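Local coordinates for protein CalG4 (PDB 3IA7) that is a GT-B fold protein with two Rossmann-like domains facing each other, and binds calcium ions in this crystal, at residues S59-F64 against H80-R85; G132-N137 against F197-E202; P155-A160 against P177-W182; A253-D258 against A354-A359. One frame throughout, in Å; residues are numbered along the deposited sequence.

Contact 1: S59-F64 against H80-R85; sequences SEFDTF and HLVYVR
V82 sets its CG1 methyl over one face of the F64 ring. The two side chains meet tip to tip. CG1 of V82 is 3.7 Å from the F64 ring centroid, a CH-pi contact displaced toward the rim, with CZ of F64 as its nearest ring atom. The other methyl, CG2 of V82, lies anti to the backbone N. It packs on CB of E60 at 3.5 Å and obliquely against F61, whose CE1 is 4.0 Å away.

Residues 59-64 are part of the loop that follows strand 53-56, an outermost strand of the N-terminal parallel sheet, and V82 is on helix 75-98. An ST turn opens segment 59-64: OG of S59 accepts from N of F61 at 3.1 Å. E86, one residue past R85, bonds OG of S59 and the backbone N of E60.

Beside the apolar patch, E60 and R85 form a salt bridge. NE of R85 donates to OE1 of E60 at 2.7 Å, with an N-H...O angle of 158°. The oxygen lies in the guanidinium plane, but NE approaches from above the carboxylate plane, and the two planes are 67° apart. The E60 chain bends at chi2 (-73°), which places CD near CB of R85, 3.6 Å away. A water donates to OE1 of E60 and accepts from NH2 of R85, a second link between the charged groups.

Contact 2: G132-N137 against F197-E202; sequences GGFAAN and FQPFAE
The F134 ring has P199 over one face, with CD of P199 3.6 Å from the ring centroid and 19° off the normal. This is a CH-pi contact, displaced toward the CD1 side of the ring. The proline crosses the phenylalanine side chain at about a right angle. F197 meets the same ring obliquely, the planes 52° apart, and CE1 of F134 is 3.7 Å from CD2 of F197. The carbonyl O of F197 also approaches CE1 of F134 obliquely, at 3.5 Å. R336 of helix 331-339 bonds this oxygen, and its side chain touches F134 and P199.

The side-chain amide of Q198 bonds both the backbone N and the backbone O of A135. N of A135 donates to OE1 of Q198 at 2.8 Å, and NE2 of Q198 donates to O of A135 at 3.0 Å. Both donors are tilted from the carbonyl planes of their acceptors. NE2 of Q198 gives another bond to O of P199 at 3.1 Å, in the carbonyl plane and on a lone pair. Three bonds therefore fix the rotation of the buried amide. A bend at chi2 (74°) turns CD of Q198 toward A135.

Q198 also begins a type II beta turn that ends at A201. The arrangement joins two loops at the C-terminal ends of strands 127-131 and 189-191, next to each other in the N-terminal sheet of a Rossmann-like GT-B domain.

Contact 3: P155-A160 against P177-W182; sequences PADVEA and PVKEYW
Two short helical elements of the N-terminal domain meet here: the 3-10 turn 155-157, which leads into helix 159-170, and the short helix 178-182. A156 touches this helix at its start. Its CB packs on CG1 of V178 at 3.5 Å and faces the backbone N of K179 at 3.8 Å. The small methyl lets the backbones come close, and CA of A156 is 5.3 Å from CA of K179.

P155 lies over one face of the W182 indole, crossing it at about a right angle. CG of P155 is 4.0 Å from the centroid of the six-membered ring, a CH-pi contact. CG of P155 is 3.6 Å from CH2 of W182, the nearest atom of the indole. At the solvent side, NZ of K179 binds OD2 of D157 at 2.8 Å in a salt bridge. It meets the carboxylate on the syn side, 15° out of plane. The K179 chain is extended beyond CG, which carries NZ to D157.

H154 and F113 set their rings edge-to-face with W182. V178 rests on H162 and V166 of helix 159-170, and W182 on L165. P155 also packs on H80 of helix 75-98.

Contact 4: A253-D258 against A354-A359; sequences AQAFAD and ASIREA
Apolar packing between A255, F256, I356 and R357 makes up much of this contact. CB of A255 is 4.0 Å from CB of I356. The F256 ring crosses the I356 side chain at about a right angle, and its CE2 is 3.9 Å from CG2 of I356. CG2 of I356, anti to the backbone N, is the branch that meets the ring. On one face of the ring sits CB of R357, above the rim, while CZ of F256 approaches CA of R357 at 3.7 Å. The F256 and R357 side chains slide past each other in opposite directions.

There is one hydrogen bond across the contact. NH1 of R357 donates to O of A255 at 2.9 Å, with an N-H...O angle of 158°. The donor lies in the carbonyl plane, on a lone pair, and the oxygen is in the guanidinium plane. The R357 chain bends at chi3 (64°), which sets the course of NE. The bond gives this backbone carbonyl a side-chain partner.

F256 also has W261 edge-to-face and V360 against its side chain. The contact is helix-to-helix packing, 246-256 on 353-365, in the C-terminal Rossmann-like domain of the GT-B fold.

In the fold
From the N terminus, contact 1 closes first, bringing the loop after strand 53-56 back onto helix 75-98. Contact 2 then opens after strand 127-131 and closes beyond strand 189-191, a long loop of the N-terminal domain. Contact 3 is nested inside it and folds the 3-10 turn before helix 159-170 onto helix 178-182. Contacts 1 and 3 touch, with Y83 on W182, so helix 75-98 links them. Contact 4 follows in series in the C-terminal domain, joining two helices across 95 residues. It lies opposite contact 3 about the chain centre, their centres about 49 Å apart.

Contact 1: S59-F64 against H80-R85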
# COMPACT_ATOMS: atom_id res chain seq x y z
N SER A 59 19.32 17.89 -7.63
CA SER A 59 20.23 16.96 -6.98
C SER A 59 21.60 16.95 -7.56
O SER A 59 21.77 16.90 -8.80
CB SER A 59 19.67 15.53 -7.03
OG SER A 59 20.46 14.62 -6.32
N GLU A 60 22.58 16.96 -6.66
CA GLU A 60 23.99 16.71 -7.02
C GLU A 60 24.19 15.39 -7.75
O GLU A 60 25.13 15.23 -8.53
CB GLU A 60 24.87 16.75 -5.77
CG GLU A 60 24.88 18.12 -5.11
CD GLU A 60 25.69 19.16 -5.89
OE1 GLU A 60 26.85 18.90 -6.25
OE2 GLU A 60 25.15 20.25 -6.14
N PHE A 61 23.27 14.46 -7.55
CA PHE A 61 23.39 13.11 -8.09
C PHE A 61 22.96 12.98 -9.56
O PHE A 61 23.07 11.90 -10.16
CB PHE A 61 22.66 12.13 -7.16
CG PHE A 61 23.29 12.05 -5.78
CD1 PHE A 61 24.57 11.50 -5.62
CD2 PHE A 61 22.64 12.54 -4.66
CE1 PHE A 61 25.15 11.43 -4.37
CE2 PHE A 61 23.22 12.49 -3.43
CZ PHE A 61 24.48 11.93 -3.27
N ASP A 62 22.49 14.08 -10.14
CA ASP A 62 22.23 14.14 -11.56
C ASP A 62 23.53 14.02 -12.33
O ASP A 62 23.59 13.33 -13.34
CB ASP A 62 21.49 15.44 -11.91
CG ASP A 62 20.01 15.37 -11.52
OD1 ASP A 62 19.64 14.41 -10.82
OD2 ASP A 62 19.24 16.26 -11.93
N THR A 63 24.57 14.68 -11.82
CA THR A 63 25.85 14.79 -12.52
C THR A 63 26.98 14.09 -11.76
O THR A 63 28.07 13.88 -12.30
CB THR A 63 26.22 16.27 -12.76
OG1 THR A 63 26.22 16.97 -11.50
CG2 THR A 63 25.20 16.92 -13.69
N PHE A 64 26.73 13.78 -10.49
CA PHE A 64 27.58 12.89 -9.69
C PHE A 64 27.00 11.50 -9.89
O PHE A 64 26.31 10.93 -9.01
CB PHE A 64 27.56 13.28 -8.22
CG PHE A 64 28.65 12.65 -7.39
CD1 PHE A 64 29.83 13.35 -7.12
CD2 PHE A 64 28.47 11.39 -6.82
CE1 PHE A 64 30.83 12.78 -6.32
CE2 PHE A 64 29.46 10.81 -6.02
CZ PHE A 64 30.64 11.50 -5.77
N HIS A 80 31.99 12.28 0.65
CA HIS A 80 31.53 13.15 1.73
C HIS A 80 31.16 14.56 1.26
O HIS A 80 30.23 15.16 1.78
CB HIS A 80 32.57 13.29 2.83
CG HIS A 80 32.94 11.98 3.49
ND1 HIS A 80 32.02 10.99 3.73
CD2 HIS A 80 34.12 11.54 3.99
CE1 HIS A 80 32.62 9.98 4.35
NE2 HIS A 80 33.90 10.29 4.50
N LEU A 81 31.95 15.11 0.34
CA LEU A 81 31.66 16.48 -0.13
C LEU A 81 30.36 16.55 -0.92
O LEU A 81 29.61 17.55 -0.79
CB LEU A 81 32.83 17.11 -0.93
CG LEU A 81 34.09 17.36 -0.07
CD1 LEU A 81 35.25 17.78 -0.98
CD2 LEU A 81 33.86 18.40 1.02
N VAL A 82 30.06 15.51 -1.69
CA VAL A 82 28.80 15.51 -2.45
C VAL A 82 27.62 15.39 -1.48
O VAL A 82 26.57 15.94 -1.74
CB VAL A 82 28.71 14.44 -3.62
CG1 VAL A 82 28.65 13.02 -3.12
CG2 VAL A 82 27.46 14.71 -4.46
N TYR A 83 27.82 14.68 -0.38
CA TYR A 83 26.79 14.53 0.67
C TYR A 83 26.45 15.92 1.24
O TYR A 83 25.26 16.29 1.41
CB TYR A 83 27.33 13.60 1.78
CG TYR A 83 26.42 13.48 2.99
CD1 TYR A 83 25.27 12.66 2.94
CD2 TYR A 83 26.66 14.21 4.16
CE1 TYR A 83 24.42 12.55 4.06
CE2 TYR A 83 25.82 14.11 5.27
CZ TYR A 83 24.71 13.28 5.21
OH TYR A 83 23.86 13.16 6.28
N VAL A 84 27.50 16.66 1.58
CA VAL A 84 27.34 18.03 2.08
C VAL A 84 26.66 18.94 1.04
O VAL A 84 25.71 19.66 1.40
CB VAL A 84 28.66 18.63 2.64
CG1 VAL A 84 28.44 20.08 3.07
CG2 VAL A 84 29.16 17.79 3.85
N ARG A 85 27.11 18.90 -0.21
CA ARG A 85 26.49 19.70 -1.27
C ARG A 85 25.01 19.37 -1.44
O ARG A 85 24.20 20.28 -1.64
CB ARG A 85 27.20 19.57 -2.61
CG ARG A 85 28.61 20.19 -2.67
CD ARG A 85 29.11 20.32 -4.10
NE ARG A 85 29.18 19.04 -4.80
CZ ARG A 85 30.24 18.23 -4.78
NH1 ARG A 85 31.33 18.56 -4.09
NH2 ARG A 85 30.21 17.08 -5.46
O HOH W 1 27.96 16.98 -7.79

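Contact 2: G132-N137 against F197-E202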
# COMPACT_ATOMS: atom_id res chain seq x y z
N GLY A 132 14.47 5.43 7.76
CA GLY A 132 14.13 4.09 7.29
C GLY A 132 15.21 3.09 7.68
O GLY A 132 15.09 1.94 7.32
N GLY A 133 16.28 3.53 8.36
CA GLY A 133 17.41 2.61 8.77
C GLY A 133 17.52 2.63 10.29
O GLY A 133 16.64 3.19 10.94
N PHE A 134 18.59 2.05 10.85
CA PHE A 134 18.75 2.00 12.30
C PHE A 134 18.90 3.39 12.86
O PHE A 134 19.59 4.25 12.28
CB PHE A 134 19.98 1.14 12.67
CG PHE A 134 19.90 -0.27 12.17
CD1 PHE A 134 18.69 -0.97 12.26
CD2 PHE A 134 20.99 -0.90 11.60
CE1 PHE A 134 18.56 -2.29 11.80
CE2 PHE A 134 20.89 -2.26 11.15
CZ PHE A 134 19.66 -2.94 11.25
N ALA A 135 18.22 3.61 13.98
CA ALA A 135 18.48 4.77 14.83
C ALA A 135 19.90 4.80 15.46
O ALA A 135 20.54 3.75 15.64
CB ALA A 135 17.40 4.82 15.90
N ALA A 136 20.36 6.00 15.80
CA ALA A 136 21.69 6.19 16.39
C ALA A 136 21.52 6.91 17.70
O ALA A 136 20.67 7.80 17.87
CB ALA A 136 22.63 6.98 15.45
N ASN A 137 22.32 6.48 18.66
CA ASN A 137 22.47 7.22 19.91
C ASN A 137 23.88 6.99 20.44
O ASN A 137 24.74 6.44 19.74
CB ASN A 137 21.36 6.82 20.93
CG ASN A 137 21.49 5.36 21.42
OD1 ASN A 137 22.45 4.67 21.11
ND2 ASN A 137 20.49 4.90 22.21
N PHE A 197 14.01 -4.99 15.75
CA PHE A 197 14.98 -5.10 14.66
C PHE A 197 16.13 -4.10 14.93
O PHE A 197 17.22 -4.22 14.35
CB PHE A 197 14.33 -4.77 13.30
CG PHE A 197 15.16 -5.19 12.10
CD1 PHE A 197 15.51 -6.53 11.93
CD2 PHE A 197 15.55 -4.26 11.15
CE1 PHE A 197 16.29 -6.96 10.80
CE2 PHE A 197 16.31 -4.68 9.99
CZ PHE A 197 16.66 -6.06 9.84
N GLN A 198 15.91 -3.14 15.82
CA GLN A 198 16.93 -2.14 16.16
C GLN A 198 18.08 -2.68 17.08
O GLN A 198 17.83 -3.11 18.25
CB GLN A 198 16.26 -0.94 16.85
CG GLN A 198 17.22 0.05 17.46
CD GLN A 198 17.92 0.92 16.39
OE1 GLN A 198 17.29 1.34 15.42
NE2 GLN A 198 19.22 1.24 16.60
N PRO A 199 19.35 -2.56 16.63
CA PRO A 199 20.49 -2.88 17.54
C PRO A 199 20.46 -2.00 18.81
O PRO A 199 20.17 -0.79 18.68
CB PRO A 199 21.75 -2.56 16.69
CG PRO A 199 21.28 -2.61 15.23
CD PRO A 199 19.81 -2.13 15.28
N PHE A 200 20.73 -2.57 20.00
CA PHE A 200 20.69 -1.80 21.28
C PHE A 200 19.35 -1.07 21.55
O PHE A 200 19.35 -0.00 22.18
CB PHE A 200 21.85 -0.77 21.34
CG PHE A 200 23.22 -1.39 21.25
CD1 PHE A 200 23.92 -1.74 22.40
CD2 PHE A 200 23.79 -1.66 20.01
CE1 PHE A 200 25.19 -2.35 22.31
CE2 PHE A 200 25.06 -2.27 19.91
CZ PHE A 200 25.76 -2.61 21.05
N ALA A 201 18.24 -1.67 21.09
CA ALA A 201 16.91 -1.13 21.18
C ALA A 201 16.57 -0.62 22.61
O ALA A 201 15.99 0.44 22.76
CB ALA A 201 15.85 -2.21 20.70
N GLU A 202 16.98 -1.37 23.65
CA GLU A 202 16.67 -1.02 25.06
C GLU A 202 17.23 0.32 25.52
O GLU A 202 16.78 0.87 26.53
CB GLU A 202 17.09 -2.14 26.03
CG GLU A 202 18.60 -2.27 26.25
CD GLU A 202 18.96 -3.47 27.09
OE1 GLU A 202 18.26 -4.50 27.01
OE2 GLU A 202 19.95 -3.40 27.82

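Contact 3: P155-A160 against P177-W182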
# COMPACT_ATOMS: atom_id res chain seq x y z
N PRO A 155 33.66 11.61 8.69
CA PRO A 155 33.75 12.79 7.83
C PRO A 155 34.15 14.06 8.57
O PRO A 155 34.80 14.92 8.00
CB PRO A 155 32.33 12.95 7.25
CG PRO A 155 31.49 11.98 7.95
CD PRO A 155 32.39 10.90 8.51
N ALA A 156 33.77 14.17 9.84
CA ALA A 156 34.09 15.38 10.63
C ALA A 156 35.58 15.46 10.91
O ALA A 156 36.10 16.53 11.19
CB ALA A 156 33.32 15.37 11.94
N ASP A 157 36.26 14.31 10.79
CA ASP A 157 37.71 14.22 10.98
C ASP A 157 38.52 14.33 9.69
O ASP A 157 39.76 14.20 9.69
CB ASP A 157 38.05 12.92 11.70
CG ASP A 157 37.65 12.96 13.18
OD1 ASP A 157 37.70 14.07 13.76
OD2 ASP A 157 37.29 11.89 13.74
N VAL A 158 37.82 14.58 8.58
CA VAL A 158 38.47 14.87 7.30
C VAL A 158 38.51 16.39 7.08
O VAL A 158 37.47 17.05 7.04
CB VAL A 158 37.74 14.15 6.11
CG1 VAL A 158 38.44 14.45 4.76
CG2 VAL A 158 37.56 12.64 6.34
N GLU A 159 39.73 16.93 6.94
CA GLU A 159 39.97 18.35 6.82
C GLU A 159 39.08 19.12 5.80
O GLU A 159 38.52 20.16 6.15
CB GLU A 159 41.46 18.64 6.53
CG GLU A 159 41.74 20.06 6.13
CD GLU A 159 41.30 21.05 7.19
OE1 GLU A 159 41.36 20.71 8.39
OE2 GLU A 159 40.91 22.18 6.81
N ALA A 160 38.99 18.61 4.57
CA ALA A 160 38.19 19.24 3.49
C ALA A 160 36.69 19.35 3.86
O ALA A 160 36.00 20.32 3.47
CB ALA A 160 38.35 18.43 2.18
N PRO A 177 31.14 21.93 18.13
CA PRO A 177 32.11 21.15 17.36
C PRO A 177 31.40 20.21 16.36
O PRO A 177 30.35 19.63 16.67
CB PRO A 177 32.81 20.33 18.45
CG PRO A 177 32.80 21.29 19.62
CD PRO A 177 31.40 21.81 19.57
N VAL A 178 31.99 20.03 15.18
CA VAL A 178 31.33 19.31 14.08
C VAL A 178 30.96 17.88 14.40
O VAL A 178 29.83 17.49 14.15
CB VAL A 178 32.20 19.33 12.78
CG1 VAL A 178 31.61 18.46 11.67
CG2 VAL A 178 32.38 20.75 12.29
N LYS A 179 31.88 17.10 14.98
CA LYS A 179 31.57 15.72 15.33
C LYS A 179 30.45 15.64 16.40
O LYS A 179 29.55 14.81 16.30
CB LYS A 179 32.84 15.01 15.80
CG LYS A 179 32.84 13.52 15.61
CD LYS A 179 34.22 12.95 16.11
CE LYS A 179 34.35 11.50 15.71
NZ LYS A 179 35.76 11.03 15.89
N GLU A 180 30.51 16.50 17.43
CA GLU A 180 29.46 16.61 18.44
C GLU A 180 28.09 16.92 17.85
O GLU A 180 27.11 16.26 18.13
CB GLU A 180 29.80 17.69 19.45
CG GLU A 180 28.86 17.68 20.66
CD GLU A 180 29.13 18.82 21.66
OE1 GLU A 180 30.27 19.33 21.69
OE2 GLU A 180 28.20 19.18 22.42
N TYR A 181 28.03 17.95 17.02
CA TYR A 181 26.82 18.32 16.30
C TYR A 181 26.22 17.14 15.50
O TYR A 181 25.00 16.89 15.58
CB TYR A 181 27.16 19.45 15.33
CG TYR A 181 25.98 19.96 14.57
CD1 TYR A 181 25.16 20.96 15.11
CD2 TYR A 181 25.64 19.43 13.31
CE1 TYR A 181 24.04 21.43 14.39
CE2 TYR A 181 24.53 19.90 12.58
CZ TYR A 181 23.75 20.92 13.14
OH TYR A 181 22.64 21.36 12.42
N TRP A 182 27.08 16.43 14.77
CA TRP A 182 26.68 15.30 13.91
C TRP A 182 25.93 14.28 14.74
O TRP A 182 24.91 13.70 14.27
CB TRP A 182 27.94 14.69 13.26
CG TRP A 182 27.67 13.83 12.04
CD1 TRP A 182 27.04 12.62 12.02
CD2 TRP A 182 28.10 14.08 10.71
NE1 TRP A 182 26.97 12.14 10.73
CE2 TRP A 182 27.63 12.99 9.90
CE3 TRP A 182 28.80 15.13 10.09
CZ2 TRP A 182 27.84 12.92 8.54
CZ3 TRP A 182 29.00 15.06 8.68
CH2 TRP A 182 28.53 13.96 7.94

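Contact 4: A253-D258 against A354-A359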
# COMPACT_ATOMS: atom_id res chain seq x y z
N ALA A 253 15.73 -20.08 -11.89
CA ALA A 253 14.75 -20.85 -12.63
C ALA A 253 15.24 -22.28 -12.74
O ALA A 253 14.47 -23.24 -12.48
CB ALA A 253 14.51 -20.25 -14.06
N GLN A 254 16.51 -22.43 -13.14
CA GLN A 254 17.16 -23.75 -13.26
C GLN A 254 17.10 -24.54 -11.93
O GLN A 254 16.76 -25.72 -11.93
CB GLN A 254 18.61 -23.63 -13.79
CG GLN A 254 18.68 -23.22 -15.29
CD GLN A 254 20.00 -22.50 -15.76
OE1 GLN A 254 20.95 -22.27 -14.99
NE2 GLN A 254 20.02 -22.13 -17.03
N ALA A 255 17.36 -23.85 -10.82
CA ALA A 255 17.34 -24.46 -9.50
C ALA A 255 16.03 -25.19 -9.15
O ALA A 255 16.05 -26.25 -8.55
CB ALA A 255 17.69 -23.42 -8.43
N PHE A 256 14.89 -24.65 -9.55
CA PHE A 256 13.59 -25.23 -9.16
C PHE A 256 12.80 -25.95 -10.29
O PHE A 256 11.68 -26.43 -10.06
CB PHE A 256 12.72 -24.18 -8.41
CG PHE A 256 13.38 -23.63 -7.16
CD1 PHE A 256 13.25 -24.31 -5.93
CD2 PHE A 256 14.22 -22.50 -7.23
CE1 PHE A 256 13.90 -23.85 -4.78
CE2 PHE A 256 14.90 -22.03 -6.08
CZ PHE A 256 14.72 -22.70 -4.87
N ALA A 257 13.37 -26.00 -11.49
CA ALA A 257 12.80 -26.81 -12.58
C ALA A 257 12.60 -28.28 -12.13
O ALA A 257 13.49 -28.88 -11.50
CB ALA A 257 13.70 -26.77 -13.83
N ASP A 258 11.44 -28.86 -12.42
CA ASP A 258 11.18 -30.28 -12.08
C ASP A 258 11.34 -30.52 -10.56
O ASP A 258 11.93 -31.53 -10.13
CB ASP A 258 12.07 -31.27 -12.90
CG ASP A 258 11.89 -31.14 -14.42
OD1 ASP A 258 10.77 -31.43 -14.93
OD2 ASP A 258 12.87 -30.76 -15.11
N ALA A 354 21.96 -25.72 -8.01
CA ALA A 354 21.79 -26.69 -6.92
C ALA A 354 22.06 -26.05 -5.56
O ALA A 354 21.40 -26.36 -4.54
CB ALA A 354 22.69 -27.88 -7.11
N SER A 355 23.04 -25.16 -5.51
CA SER A 355 23.30 -24.43 -4.29
C SER A 355 22.10 -23.58 -3.87
O SER A 355 21.74 -23.51 -2.69
CB SER A 355 24.56 -23.57 -4.45
OG SER A 355 24.71 -22.78 -3.28
N ILE A 356 21.48 -22.92 -4.85
CA ILE A 356 20.30 -22.08 -4.58
C ILE A 356 19.13 -22.91 -4.05
O ILE A 356 18.53 -22.58 -3.03
CB ILE A 356 19.85 -21.32 -5.84
CG1 ILE A 356 20.91 -20.30 -6.27
CG2 ILE A 356 18.53 -20.55 -5.64
CD1 ILE A 356 20.71 -19.82 -7.72
N ARG A 357 18.81 -23.99 -4.74
CA ARG A 357 17.68 -24.85 -4.32
C ARG A 357 17.89 -25.42 -2.91
O ARG A 357 16.98 -25.32 -2.07
CB ARG A 357 17.42 -25.96 -5.35
CG ARG A 357 16.47 -27.06 -4.87
CD ARG A 357 16.43 -28.26 -5.80
NE ARG A 357 17.71 -29.02 -5.93
CZ ARG A 357 18.52 -28.96 -6.99
NH1 ARG A 357 18.21 -28.16 -8.02
NH2 ARG A 357 19.65 -29.70 -7.01
N GLU A 358 19.08 -25.97 -2.65
CA GLU A 358 19.36 -26.56 -1.32
C GLU A 358 19.31 -25.51 -0.20
O GLU A 358 18.76 -25.76 0.88
CB GLU A 358 20.67 -27.38 -1.29
CG GLU A 358 20.69 -28.58 -2.27
CD GLU A 358 22.02 -29.35 -2.27
OE1 GLU A 358 23.00 -28.91 -1.64
OE2 GLU A 358 22.08 -30.42 -2.91
N ALA A 359 19.88 -24.34 -0.46
CA ALA A 359 19.83 -23.26 0.52
C ALA A 359 18.40 -22.83 0.87
O ALA A 359 18.05 -22.61 2.04
CB ALA A 359 20.64 -22.04 -0.02